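PDB 3IUZ: putative glyoxalase superfamily protein from Ralstonia eutropha, which is probably an iron(II)-dependent dioxygenase of the 2-oxoadipate dioxygenase/decarboxylase family, converting 2-oxoadipate to 2-hydroxyglutarate. Local coordinates for residues 39-53 with 187-201. Residues are numbered along the deposited sequence; the frame is centred on the assembly and turned at random.
Sequences RATRAEIAQALNMVL and VLTVADGAELIGLLV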
ATOM      1  N   ARG A  39     -21.792   2.481 -15.892  1.00 24.60           N
ATOM      2  CA  ARG A  39     -21.405   2.499 -14.465  1.00 23.29           C
ATOM      3  C   ARG A  39     -20.008   1.918 -14.232  1.00 20.44           C
ATOM      4  O   ARG A  39     -19.432   1.255 -15.106  1.00 21.37           O
ATOM      5  CB  ARG A  39     -22.449   1.753 -13.651  1.00 23.21           C
ATOM      6  CG  ARG A  39     -23.815   2.425 -13.810  1.00 25.05           C
ATOM      7  CD  ARG A  39     -24.953   1.708 -13.160  1.00 27.09           C
ATOM      8  NE  ARG A  39     -25.154   0.407 -13.755  1.00 26.92           N
ATOM      9  CZ  ARG A  39     -26.202  -0.383 -13.515  1.00 30.56           C
ATOM     10  NH1 ARG A  39     -27.183   0.001 -12.713  1.00 30.38           N
ATOM     11  NH2 ARG A  39     -26.279  -1.574 -14.094  1.00 28.97           N
ATOM     12  N   ALA A  40     -19.492   2.133 -13.027  1.00 18.14           N
ATOM     13  CA  ALA A  40     -18.188   1.639 -12.652  1.00 16.11           C
ATOM     14  C   ALA A  40     -18.312   0.322 -11.920  1.00 15.41           C
ATOM     15  O   ALA A  40     -19.001   0.206 -10.870  1.00 13.42           O
ATOM     16  CB  ALA A  40     -17.429   2.659 -11.811  1.00 15.20           C
ATOM     17  N   THR A  41     -17.658  -0.687 -12.478  1.00 14.92           N
ATOM     18  CA  THR A  41     -17.647  -1.983 -11.817  1.00 14.49           C
ATOM     19  C   THR A  41     -16.676  -2.012 -10.623  1.00 14.95           C
ATOM     20  O   THR A  41     -15.767  -1.191 -10.541  1.00 14.88           O
ATOM     21  CB  THR A  41     -17.241  -3.082 -12.770  1.00 14.44           C
ATOM     22  OG1 THR A  41     -15.903  -2.860 -13.249  1.00 14.16           O
ATOM     23  CG2 THR A  41     -18.203  -3.156 -13.976  1.00 12.61           C
ATOM     24  N   ARG A  42     -16.802  -3.023  -9.761  1.00 14.81           N
ATOM     25  CA  ARG A  42     -15.885  -3.142  -8.640  1.00 15.55           C
ATOM     26  C   ARG A  42     -14.441  -3.305  -9.080  1.00 15.41           C
ATOM     27  O   ARG A  42     -13.543  -2.765  -8.411  1.00 15.23           O
ATOM     28  CB  ARG A  42     -16.242  -4.269  -7.682  1.00 15.83           C
ATOM     29  CG  ARG A  42     -16.093  -5.630  -8.219  1.00 16.19           C
ATOM     30  CD  ARG A  42     -16.437  -6.678  -7.170  1.00 19.06           C
ATOM     31  NE  ARG A  42     -16.132  -8.000  -7.685  1.00 18.91           N
ATOM     32  CZ  ARG A  42     -16.327  -9.142  -7.040  1.00 18.85           C
ATOM     33  NH1 ARG A  42     -16.866  -9.173  -5.814  1.00 19.91           N
ATOM     34  NH2 ARG A  42     -15.982 -10.258  -7.645  1.00 18.98           N
ATOM     35  N   ALA A  43     -14.213  -4.057 -10.161  1.00 14.72           N
ATOM     36  CA  ALA A  43     -12.864  -4.181 -10.745  1.00 15.10           C
ATOM     37  C   ALA A  43     -12.282  -2.822 -11.184  1.00 14.04           C
ATOM     38  O   ALA A  43     -11.123  -2.489 -10.902  1.00 14.13           O
ATOM     39  CB  ALA A  43     -12.883  -5.114 -11.921  1.00 13.43           C
ATOM     40  N   GLU A  44     -13.056  -2.064 -11.943  1.00 15.04           N
ATOM     41  CA  GLU A  44     -12.626  -0.728 -12.322  1.00 14.89           C
ATOM     42  C   GLU A  44     -12.313   0.160 -11.093  1.00 15.75           C
ATOM     43  O   GLU A  44     -11.310   0.899 -11.084  1.00 14.45           O
ATOM     44  CB  GLU A  44     -13.691  -0.052 -13.166  1.00 15.52           C
ATOM     45  CG  GLU A  44     -13.901  -0.715 -14.543  1.00 16.63           C
ATOM     46  CD  GLU A  44     -15.110  -0.223 -15.307  1.00 16.19           C
ATOM     47  OE1 GLU A  44     -15.994   0.460 -14.723  1.00 19.49           O
ATOM     48  OE2 GLU A  44     -15.174  -0.522 -16.519  1.00 18.80           O
ATOM     49  N   ILE A  45     -13.184   0.104 -10.085  1.00 13.51           N
ATOM     50  CA  ILE A  45     -12.998   0.917  -8.916  1.00 14.65           C
ATOM     51  C   ILE A  45     -11.734   0.484  -8.181  1.00 15.03           C
ATOM     52  O   ILE A  45     -10.939   1.336  -7.710  1.00 14.24           O
ATOM     53  CB  ILE A  45     -14.247   0.892  -7.999  1.00 14.47           C
ATOM     54  CG1 ILE A  45     -15.366   1.688  -8.668  1.00 16.12           C
ATOM     55  CG2 ILE A  45     -13.952   1.450  -6.590  1.00 13.15           C
ATOM     56  CD1 ILE A  45     -16.821   1.298  -8.139  1.00 13.31           C
ATOM     57  N   ALA A  46     -11.551  -0.830  -8.058  1.00 14.36           N
ATOM     58  CA  ALA A  46     -10.389  -1.349  -7.344  1.00 15.40           C
ATOM     59  C   ALA A  46      -9.088  -0.937  -8.028  1.00 15.45           C
ATOM     60  O   ALA A  46      -8.118  -0.530  -7.359  1.00 14.46           O
ATOM     61  CB  ALA A  46     -10.464  -2.866  -7.201  1.00 14.08           C
ATOM     62  N   GLN A  47      -9.065  -1.047  -9.347  1.00 14.71           N
ATOM     63  CA  GLN A  47      -7.914  -0.653 -10.153  1.00 16.07           C
ATOM     64  C   GLN A  47      -7.653   0.868 -10.036  1.00 16.05           C
ATOM     65  O   GLN A  47      -6.484   1.271  -9.779  1.00 15.62           O
ATOM     66  CB  GLN A  47      -8.108  -1.076 -11.599  1.00 17.02           C
ATOM     67  CG  GLN A  47      -7.038  -0.607 -12.573  1.00 19.12           C
ATOM     68  CD  GLN A  47      -5.719  -1.204 -12.321  1.00 20.36           C
ATOM     69  OE1 GLN A  47      -5.599  -2.267 -11.709  1.00 19.94           O
ATOM     70  NE2 GLN A  47      -4.676  -0.524 -12.817  1.00 23.16           N
ATOM     71  N   ALA A  48      -8.720   1.678 -10.111  1.00 14.32           N
ATOM     72  CA  ALA A  48      -8.564   3.151  -9.971  1.00 15.01           C
ATOM     73  C   ALA A  48      -8.091   3.513  -8.593  1.00 15.20           C
ATOM     74  O   ALA A  48      -7.138   4.331  -8.489  1.00 15.18           O
ATOM     75  CB  ALA A  48      -9.782   3.916 -10.328  1.00 14.30           C
ATOM     76  N   LEU A  49      -8.669   2.909  -7.549  1.00 14.96           N
ATOM     77  CA  LEU A  49      -8.170   3.174  -6.176  1.00 15.36           C
ATOM     78  C   LEU A  49      -6.650   2.903  -6.100  1.00 16.09           C
ATOM     79  O   LEU A  49      -5.894   3.725  -5.555  1.00 15.06           O
ATOM     80  CB  LEU A  49      -8.879   2.357  -5.114  1.00 14.42           C
ATOM     81  CG  LEU A  49      -8.320   2.355  -3.698  1.00 15.87           C
ATOM     82  CD1 LEU A  49      -8.419   3.775  -3.086  1.00 14.65           C
ATOM     83  CD2 LEU A  49      -8.983   1.292  -2.803  1.00 14.74           C
ATOM     84  N   ASN A  50      -6.235   1.749  -6.631  1.00 15.71           N
ATOM     85  CA  ASN A  50      -4.850   1.351  -6.583  1.00 16.75           C
ATOM     86  C   ASN A  50      -3.944   2.366  -7.245  1.00 16.61           C
ATOM     87  O   ASN A  50      -2.868   2.618  -6.750  1.00 16.26           O
ATOM     88  CB  ASN A  50      -4.618  -0.009  -7.242  1.00 16.87           C
ATOM     89  CG  ASN A  50      -5.108  -1.152  -6.378  1.00 21.13           C
ATOM     90  OD1 ASN A  50      -5.506  -0.912  -5.240  1.00 26.66           O
ATOM     91  ND2 ASN A  50      -5.166  -2.395  -6.948  1.00 25.96           N
HETATM   92  N   MSE A  51      -4.393   2.902  -8.373  1.00 16.14           N
HETATM   93  CA  MSE A  51      -3.628   3.851  -9.095  1.00 16.14           C
HETATM   94  C   MSE A  51      -3.505   5.181  -8.311  1.00 16.86           C
HETATM   95  O   MSE A  51      -2.470   5.849  -8.398  1.00 16.29           O
HETATM   96  CB  MSE A  51      -4.245   4.042 -10.496  1.00 14.87           C
HETATM   97  CG  MSE A  51      -4.076   2.770 -11.443  1.00 15.53           C
HETATM   98 SE   MSE A  51      -5.014   2.986 -13.051  0.75 14.19          SE
HETATM   99  CE  MSE A  51      -3.711   3.965 -14.104  1.00 19.63           C
ATOM    100  N   VAL A  52      -4.578   5.580  -7.607  1.00 16.64           N
ATOM    101  CA  VAL A  52      -4.566   6.791  -6.819  1.00 16.48           C
ATOM    102  C   VAL A  52      -3.583   6.596  -5.691  1.00 15.90           C
ATOM    103  O   VAL A  52      -2.760   7.498  -5.413  1.00 14.57           O
ATOM    104  CB  VAL A  52      -5.972   7.180  -6.331  1.00 16.68           C
ATOM    105  CG1 VAL A  52      -5.889   8.350  -5.339  1.00 16.97           C
ATOM    106  CG2 VAL A  52      -6.871   7.475  -7.549  1.00 14.97           C
ATOM    107  N   LEU A  53      -3.580   5.387  -5.109  1.00 15.70           N
ATOM    108  CA  LEU A  53      -2.709   5.092  -3.986  1.00 16.29           C
ATOM    109  C   LEU A  53      -1.229   5.046  -4.436  1.00 17.08           C
ATOM    110  O   LEU A  53      -0.339   5.520  -3.744  1.00 17.62           O
ATOM    111  CB  LEU A  53      -3.133   3.782  -3.273  1.00 16.83           C
ATOM    112  CG  LEU A  53      -4.452   3.853  -2.477  1.00 16.49           C
ATOM    113  CD1 LEU A  53      -4.842   2.443  -1.944  1.00 14.71           C
ATOM    114  CD2 LEU A  53      -4.347   4.900  -1.334  1.00 17.36           C
ATOM    115  N   VAL A 187     -21.416  -2.858  -9.021  1.00 13.74           N
ATOM    116  CA  VAL A 187     -21.230  -1.590  -9.672  1.00 13.39           C
ATOM    117  C   VAL A 187     -21.669  -0.469  -8.748  1.00 13.91           C
ATOM    118  O   VAL A 187     -22.429  -0.698  -7.803  1.00 14.48           O
ATOM    119  CB  VAL A 187     -22.084  -1.446 -10.970  1.00 13.68           C
ATOM    120  CG1 VAL A 187     -21.607  -2.453 -12.025  1.00 12.70           C
ATOM    121  CG2 VAL A 187     -23.608  -1.538 -10.665  1.00 12.37           C
ATOM    122  N   LEU A 188     -21.162   0.724  -9.016  1.00 14.79           N
ATOM    123  CA  LEU A 188     -21.698   1.998  -8.512  1.00 15.29           C
ATOM    124  C   LEU A 188     -21.769   2.921  -9.730  1.00 16.05           C
ATOM    125  O   LEU A 188     -21.091   2.666 -10.720  1.00 16.67           O
ATOM    126  CB  LEU A 188     -20.775   2.632  -7.461  1.00 15.47           C
ATOM    127  CG  LEU A 188     -20.643   1.958  -6.093  1.00 15.43           C
ATOM    128  CD1 LEU A 188     -19.422   2.521  -5.364  1.00  9.42           C
ATOM    129  CD2 LEU A 188     -21.962   2.080  -5.272  1.00 10.51           C
ATOM    130  N   THR A 189     -22.530   4.016  -9.665  1.00 15.98           N
ATOM    131  CA  THR A 189     -22.393   5.046 -10.697  1.00 15.74           C
ATOM    132  C   THR A 189     -20.928   5.513 -10.707  1.00 15.75           C
ATOM    133  O   THR A 189     -20.224   5.343  -9.698  1.00 14.66           O
ATOM    134  CB  THR A 189     -23.309   6.258 -10.401  1.00 16.36           C
ATOM    135  OG1 THR A 189     -22.904   6.868  -9.181  1.00 14.77           O
ATOM    136  CG2 THR A 189     -24.803   5.817 -10.336  1.00 16.13           C
ATOM    137  N   VAL A 190     -20.452   6.077 -11.821  1.00 14.92           N
ATOM    138  CA  VAL A 190     -19.081   6.521 -11.883  1.00 15.97           C
ATOM    139  C   VAL A 190     -18.870   7.606 -10.795  1.00 16.43           C
ATOM    140  O   VAL A 190     -17.861   7.585 -10.115  1.00 13.66           O
ATOM    141  CB  VAL A 190     -18.650   6.973 -13.302  1.00 17.04           C
ATOM    142  CG1 VAL A 190     -17.231   7.574 -13.267  1.00 17.50           C
ATOM    143  CG2 VAL A 190     -18.715   5.796 -14.323  1.00 15.86           C
ATOM    144  N   ALA A 191     -19.845   8.511 -10.598  1.00 15.96           N
ATOM    145  CA  ALA A 191     -19.711   9.538  -9.557  1.00 16.77           C
ATOM    146  C   ALA A 191     -19.550   8.901  -8.177  1.00 16.25           C
ATOM    147  O   ALA A 191     -18.714   9.315  -7.394  1.00 17.17           O
ATOM    148  CB  ALA A 191     -20.938  10.473  -9.569  1.00 16.69           C
ATOM    149  N   ASP A 192     -20.373   7.905  -7.864  1.00 15.99           N
ATOM    150  CA  ASP A 192     -20.323   7.279  -6.546  1.00 16.17           C
ATOM    151  C   ASP A 192     -19.032   6.485  -6.360  1.00 15.06           C
ATOM    152  O   ASP A 192     -18.488   6.432  -5.270  1.00 14.30           O
ATOM    153  CB  ASP A 192     -21.522   6.354  -6.279  1.00 16.02           C
ATOM    154  CG  ASP A 192     -22.825   7.101  -5.996  1.00 18.48           C
ATOM    155  OD1 ASP A 192     -22.826   8.348  -5.938  1.00 20.41           O
ATOM    156  OD2 ASP A 192     -23.850   6.395  -5.826  1.00 17.84           O
ATOM    157  N   GLY A 193     -18.550   5.855  -7.413  1.00 14.98           N
ATOM    158  CA  GLY A 193     -17.255   5.188  -7.358  1.00 16.19           C
ATOM    159  C   GLY A 193     -16.085   6.128  -7.117  1.00 15.99           C
ATOM    160  O   GLY A 193     -15.165   5.792  -6.373  1.00 16.60           O
ATOM    161  N   ALA A 194     -16.124   7.277  -7.783  1.00 15.77           N
ATOM    162  CA  ALA A 194     -15.133   8.325  -7.609  1.00 15.59           C
ATOM    163  C   ALA A 194     -15.211   8.834  -6.168  1.00 15.31           C
ATOM    164  O   ALA A 194     -14.167   9.072  -5.547  1.00 14.50           O
ATOM    165  CB  ALA A 194     -15.368   9.498  -8.600  1.00 14.91           C
ATOM    166  N   GLU A 195     -16.434   8.979  -5.641  1.00 14.96           N
ATOM    167  CA  GLU A 195     -16.603   9.428  -4.257  1.00 15.32           C
ATOM    168  C   GLU A 195     -16.040   8.392  -3.307  1.00 14.13           C
ATOM    169  O   GLU A 195     -15.271   8.735  -2.390  1.00 14.48           O
ATOM    170  CB  GLU A 195     -18.072   9.695  -3.938  1.00 15.45           C
ATOM    171  CG  GLU A 195     -18.317  10.119  -2.499  1.00 17.20           C
ATOM    172  CD  GLU A 195     -19.796  10.314  -2.189  1.00 16.36           C
ATOM    173  OE1 GLU A 195     -20.682  10.149  -3.092  1.00 14.28           O
ATOM    174  OE2 GLU A 195     -20.071  10.644  -1.030  1.00 14.30           O
ATOM    175  N   LEU A 196     -16.361   7.115  -3.534  1.00 13.91           N
ATOM    176  CA  LEU A 196     -15.804   6.034  -2.665  1.00 13.92           C
ATOM    177  C   LEU A 196     -14.289   6.034  -2.629  1.00 14.55           C
ATOM    178  O   LEU A 196     -13.658   5.931  -1.552  1.00 12.76           O
ATOM    179  CB  LEU A 196     -16.319   4.655  -3.111  1.00 14.17           C
ATOM    180  CG  LEU A 196     -15.774   3.457  -2.383  1.00 15.82           C
ATOM    181  CD1 LEU A 196     -16.056   3.563  -0.890  1.00 12.95           C
ATOM    182  CD2 LEU A 196     -16.340   2.107  -3.006  1.00 14.74           C
ATOM    183  N   ILE A 197     -13.671   6.151  -3.802  1.00 15.01           N
ATOM    184  CA  ILE A 197     -12.201   6.167  -3.856  1.00 15.47           C
ATOM    185  C   ILE A 197     -11.659   7.309  -2.980  1.00 15.00           C
ATOM    186  O   ILE A 197     -10.729   7.122  -2.193  1.00 15.86           O
ATOM    187  CB  ILE A 197     -11.690   6.270  -5.304  1.00 14.65           C
ATOM    188  CG1 ILE A 197     -11.992   4.989  -6.047  1.00 15.99           C
ATOM    189  CG2 ILE A 197     -10.189   6.657  -5.353  1.00 13.68           C
ATOM    190  CD1 ILE A 197     -11.914   5.166  -7.617  1.00 12.53           C
ATOM    191  N   GLY A 198     -12.250   8.478  -3.110  1.00 15.22           N
ATOM    192  CA  GLY A 198     -11.840   9.645  -2.315  1.00 15.77           C
ATOM    193  C   GLY A 198     -11.910   9.386  -0.812  1.00 16.32           C
ATOM    194  O   GLY A 198     -11.111   9.909  -0.052  1.00 14.10           O
ATOM    195  N   LEU A 199     -12.885   8.580  -0.399  1.00 16.38           N
ATOM    196  CA  LEU A 199     -13.125   8.324   1.015  1.00 16.07           C
ATOM    197  C   LEU A 199     -12.240   7.223   1.485  1.00 15.79           C
ATOM    198  O   LEU A 199     -11.915   7.173   2.677  1.00 14.71           O
ATOM    199  CB  LEU A 199     -14.572   7.930   1.279  1.00 16.43           C
ATOM    200  CG  LEU A 199     -15.611   9.046   1.080  1.00 17.61           C
ATOM    201  CD1 LEU A 199     -17.045   8.422   1.089  1.00 19.03           C
ATOM    202  CD2 LEU A 199     -15.406  10.098   2.181  1.00 19.50           C
ATOM    203  N   LEU A 200     -11.823   6.351   0.576  1.00 12.69           N
ATOM    204  CA  LEU A 200     -10.962   5.248   0.984  1.00 14.18           C
ATOM    205  C   LEU A 200      -9.499   5.647   1.074  1.00 15.11           C
ATOM    206  O   LEU A 200      -8.758   5.081   1.891  1.00 15.93           O
ATOM    207  CB  LEU A 200     -11.089   4.046   0.043  1.00 12.42           C
ATOM    208  CG  LEU A 200     -12.459   3.347   0.052  1.00 12.35           C
ATOM    209  CD1 LEU A 200     -12.448   2.154  -0.933  1.00 12.74           C
ATOM    210  CD2 LEU A 200     -12.846   2.860   1.495  1.00 13.32           C
ATOM    211  N   VAL A 201      -9.073   6.578   0.228  1.00 14.25           N
ATOM    212  CA  VAL A 201      -7.657   6.923   0.178  1.00 15.08           C
ATOM    213  C   VAL A 201      -7.098   7.347   1.564  1.00 14.61           C
ATOM    214  O   VAL A 201      -5.993   6.883   1.940  1.00 14.78           O
ATOM    215  CB  VAL A 201      -7.363   7.935  -0.938  1.00 16.17           C
ATOM    216  CG1 VAL A 201      -5.995   8.643  -0.708  1.00 16.32           C
ATOM    217  CG2 VAL A 201      -7.458   7.235  -2.332  1.00 14.26           C
TER
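Ala40 and Leu188 pair through their backbones in both directions: Ala40 N donates to Leu188 O and Leu188 N returns a bond to Ala40 O, each 2.9 Å long. The carbonyl of Ala40 also receives a CA-H...O contact from Val187 CA at 3.1 Å. Next along this two-stranded antiparallel ribbon, Thr41 and Val187 form a non-hydrogen-bonded pair, with Thr41 CG2 meeting Val187 CG1. The other methyl of Val187, CG2, sits 3.9 Å above the centre of the Arg39 guanidinium, whose NE is engaged in a salt bridge to Asp35.

Each short strand leads into a helix, 187-188 by way of Thr189, and both helices begin with a threonine N-cap. Thr41 and Glu44 complete a capping box, in which Thr41 OG1 accepts from Glu44 N and Glu44 OE1 accepts from Thr41 N, and Thr41 OG1 is also hydrogen-bonded to Pro33 O; Thr189 OG1 accepts from Asp192 N. Beyond the ribbon the helices run in the same general direction and cross at -40°, their axes 9.9 Å apart at closest approach, with helix 4-14 packing on Ala48 and Val52, and helix 101-110 on Ile45 and Leu49.

Apolar side chains fill the helix interface. Ile197 is a knob in the hole formed by Ile45, Ala48, Leu49 and Val52: with CG1 anti to its carbonyl carbon (chi1 -69°), its CD1 reaches Ala48 CB at 3.7 Å, while CG2 faces Val52 CG2 and Leu49 CD1. Nearer the ribbon, Ile45 CD1 lies over Gly193 CA, 4.0 Å away, where the glycine lets the isoleucine tip approach the helix backbone. Towards the far end Val201 CG2 wedges between Val52 CG1, at 3.6 Å, and Leu49 CD1, at 3.7 Å, and Leu49 CD2 meets Leu200 CD1.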